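Local coordinates for protein alpha-glucosidase (Bacteroides thetaiotaomicron, PDB 5XFM) that probably hydrolyses beta-L-arabinopyranosides and alpha-galactosides as a calcium-containing, bifunctional glycoside hydrolase of family 97, at residues 152-157 against 179-184. The protein carries 1 engineered substitution. Numbering follows the deposited sequence.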
ATOM      1  N   THR A 152       4.643  19.993 -14.475  1.00 30.38           N
ATOM      2  CA  THR A 152       4.326  18.948 -13.503  1.00 28.15           C
ATOM      3  C   THR A 152       5.458  18.697 -12.512  1.00 23.51           C
ATOM      4  O   THR A 152       6.610  18.539 -12.917  1.00 21.60           O
ATOM      5  CB  THR A 152       4.004  17.613 -14.199  1.00 22.72           C
ATOM      6  OG1 THR A 152       2.878  17.779 -15.071  1.00 21.08           O
ATOM      7  CG2 THR A 152       3.716  16.532 -13.169  1.00 15.75           C
ATOM      8  N   THR A 153       5.137  18.658 -11.217  1.00 20.43           N
ATOM      9  CA  THR A 153       6.124  18.222 -10.223  1.00 20.87           C
ATOM     10  C   THR A 153       5.780  16.837  -9.653  1.00 20.88           C
ATOM     11  O   THR A 153       4.683  16.318  -9.860  1.00 22.02           O
ATOM     12  CB  THR A 153       6.276  19.237  -9.073  1.00 22.16           C
ATOM     13  OG1 THR A 153       4.992  19.543  -8.522  1.00 23.07           O
ATOM     14  CG2 THR A 153       6.926  20.514  -9.582  1.00 22.79           C
ATOM     15  N   THR A 154       6.732  16.232  -8.950  1.00 22.47           N
ATOM     16  CA  THR A 154       6.621  14.823  -8.586  1.00 24.53           C
ATOM     17  C   THR A 154       6.847  14.533  -7.099  1.00 21.03           C
ATOM     18  O   THR A 154       7.587  15.241  -6.419  1.00 23.15           O
ATOM     19  CB  THR A 154       7.629  13.975  -9.396  1.00 22.10           C
ATOM     20  OG1 THR A 154       8.934  14.121  -8.826  1.00 15.99           O
ATOM     21  CG2 THR A 154       7.681  14.426 -10.855  1.00 22.54           C
ATOM     22  N   PHE A 155       6.207  13.470  -6.616  1.00 15.48           N
ATOM     23  CA  PHE A 155       6.383  12.966  -5.255  1.00 17.28           C
ATOM     24  C   PHE A 155       6.707  11.479  -5.354  1.00 20.41           C
ATOM     25  O   PHE A 155       5.816  10.630  -5.250  1.00 23.19           O
ATOM     26  CB  PHE A 155       5.124  13.187  -4.406  1.00 16.79           C
ATOM     27  CG  PHE A 155       4.723  14.638  -4.253  1.00 19.11           C
ATOM     28  CD1 PHE A 155       4.197  15.350  -5.322  1.00 23.00           C
ATOM     29  CD2 PHE A 155       4.826  15.272  -3.027  1.00 22.15           C
ATOM     30  CE1 PHE A 155       3.818  16.677  -5.181  1.00 22.66           C
ATOM     31  CE2 PHE A 155       4.444  16.597  -2.876  1.00 25.84           C
ATOM     32  CZ  PHE A 155       3.939  17.300  -3.955  1.00 25.52           C
ATOM     33  N   LEU A 156       7.986  11.173  -5.556  1.00 20.59           N
ATOM     34  CA  LEU A 156       8.430   9.819  -5.871  1.00 15.61           C
ATOM     35  C   LEU A 156       9.489   9.271  -4.916  1.00 19.86           C
ATOM     36  O   LEU A 156      10.308  10.019  -4.378  1.00 18.04           O
ATOM     37  CB  LEU A 156       8.999   9.783  -7.294  1.00 16.66           C
ATOM     38  CG  LEU A 156       8.193  10.492  -8.383  1.00 18.86           C
ATOM     39  CD1 LEU A 156       8.962  10.579  -9.699  1.00 13.39           C
ATOM     40  CD2 LEU A 156       6.887   9.752  -8.587  1.00 17.22           C
ATOM     41  N   CYS A 157       9.482   7.955  -4.734  1.00 16.32           N
ATOM     42  CA  CYS A 157      10.589   7.273  -4.077  1.00 16.92           C
ATOM     43  C   CYS A 157      11.224   6.311  -5.079  1.00 19.21           C
ATOM     44  O   CYS A 157      10.523   5.604  -5.816  1.00 19.45           O
ATOM     45  CB  CYS A 157      10.124   6.532  -2.820  1.00 16.86           C
ATOM     46  SG  CYS A 157       8.907   5.232  -3.122  1.00 20.19           S
ATOM     47  N   ALA A 179       9.470  15.742  -2.147  1.00 21.56           N
ATOM     48  CA  ALA A 179       8.194  16.400  -2.388  1.00 22.57           C
ATOM     49  C   ALA A 179       8.349  17.519  -3.407  1.00 24.01           C
ATOM     50  O   ALA A 179       9.296  18.295  -3.341  1.00 29.66           O
ATOM     51  CB  ALA A 179       7.613  16.944  -1.086  1.00 20.79           C
ATOM     52  N   ASP A 180       7.406  17.594  -4.342  1.00 24.58           N
ATOM     53  CA  ASP A 180       7.407  18.620  -5.378  1.00 25.82           C
ATOM     54  C   ASP A 180       8.752  18.748  -6.088  1.00 24.46           C
ATOM     55  O   ASP A 180       9.240  19.850  -6.330  1.00 23.53           O
ATOM     56  CB  ASP A 180       6.980  19.961  -4.775  1.00 20.68           C
ATOM     57  CG  ASP A 180       5.480  20.167  -4.849  1.00 29.71           C
ATOM     58  OD1 ASP A 180       4.925  20.067  -5.966  1.00 29.29           O
ATOM     59  OD2 ASP A 180       4.845  20.383  -3.794  1.00 32.80           O
ATOM     60  N   ALA A 181       9.348  17.605  -6.404  1.00 23.01           N
ATOM     61  CA  ALA A 181      10.591  17.564  -7.155  1.00 19.27           C
ATOM     62  C   ALA A 181      10.347  17.908  -8.619  1.00 21.66           C
ATOM     63  O   ALA A 181       9.281  17.612  -9.160  1.00 26.17           O
ATOM     64  CB  ALA A 181      11.227  16.197  -7.036  1.00 16.60           C
ATOM     65  N   PRO A 182      11.331  18.544  -9.268  1.00 24.54           N
ATOM     66  CA  PRO A 182      11.219  18.743 -10.716  1.00 23.54           C
ATOM     67  C   PRO A 182      11.205  17.397 -11.435  1.00 28.42           C
ATOM     68  O   PRO A 182      11.799  16.437 -10.923  1.00 25.88           O
ATOM     69  CB  PRO A 182      12.473  19.551 -11.074  1.00 26.86           C
ATOM     70  CG  PRO A 182      13.021  20.057  -9.770  1.00 30.41           C
ATOM     71  CD  PRO A 182      12.574  19.104  -8.713  1.00 22.89           C
ATOM     72  N   MET A 183      10.513  17.320 -12.572  1.00 20.06           N
ATOM     73  CA  MET A 183      10.469  16.096 -13.363  1.00 22.21           C
ATOM     74  C   MET A 183      11.854  15.728 -13.880  1.00 26.10           C
ATOM     75  O   MET A 183      12.186  14.549 -14.021  1.00 19.81           O
ATOM     76  CB  MET A 183       9.494  16.229 -14.542  1.00 23.83           C
ATOM     77  CG  MET A 183       8.081  15.769 -14.223  1.00 20.81           C
ATOM     78  SD  MET A 183       7.003  15.693 -15.662  1.00 28.91           S
ATOM     79  CE  MET A 183       7.436  17.213 -16.512  1.00 26.67           C
ATOM     80  N   SER A 184      12.657  16.748 -14.158  1.00 17.48           N
ATOM     81  CA  SER A 184      13.995  16.560 -14.711  1.00 21.09           C
ATOM     82  C   SER A 184      14.959  15.887 -13.728  1.00 22.34           C
ATOM     83  O   SER A 184      16.049  15.476 -14.114  1.00 19.78           O
ATOM     84  CB  SER A 184      14.579  17.902 -15.135  1.00 22.60           C
ATOM     85  OG  SER A 184      14.916  18.662 -13.989  1.00 27.47           O
TER
HETATM   86  O   HOH W   1      11.050  13.979 -10.279  1.00 20.84           O
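Phe155 lays its ring against the corner at Ala179 and Asp180, with the backbone N of Asp180 3.4 Å above the ring plane, over its centre, and the Ala179 carbonyl carbon over the same face nearer the rim. A flat ring suits this place because it offers a broad face on which the Ala179-Asp180 peptide can lie, and the small CB of Ala179 comes within 3.7 Å of ring atom CE2. Asp180 runs beside the ring, its carboxylate plane turned 64° from it. One oxygen, OD1, accepts a 2.6 Å hydrogen bond from Thr153 OG1, a hydroxyl held between its own backbone N and carbonyl carbon (chi1 52°). OD1 also forms a salt bridge with Arg200 and OD2 is hydrogen-bonded to Tyr563 OH, so the acid is gripped at both oxygens. An alanine in place of Phe155 would probably open a gap beneath the corner and leave the Asp180 side chain without its flanking ring. Next along, Thr154 N to Ala181 O and Ala181 N to Thr154 O are both 2.9 Å hydrogen bonds. Against this close-packed, directly bonded end, the end at the exposed Pro182 is looser: a water bridges its carbonyl O to Thr154 OG1, and a proline is tolerated where no N-H is needed toward Thr153. Met183, flexible and apolar, reaches back toward the buried threonines, its CG 3.6 Å from Thr154 CG2. Asp180 and Ala181 together face Thr154 in a G1 beta bulge, where the outermost strand 178-182 turns a corner at the edge of an antiparallel sheet within the family 97 N-terminal region.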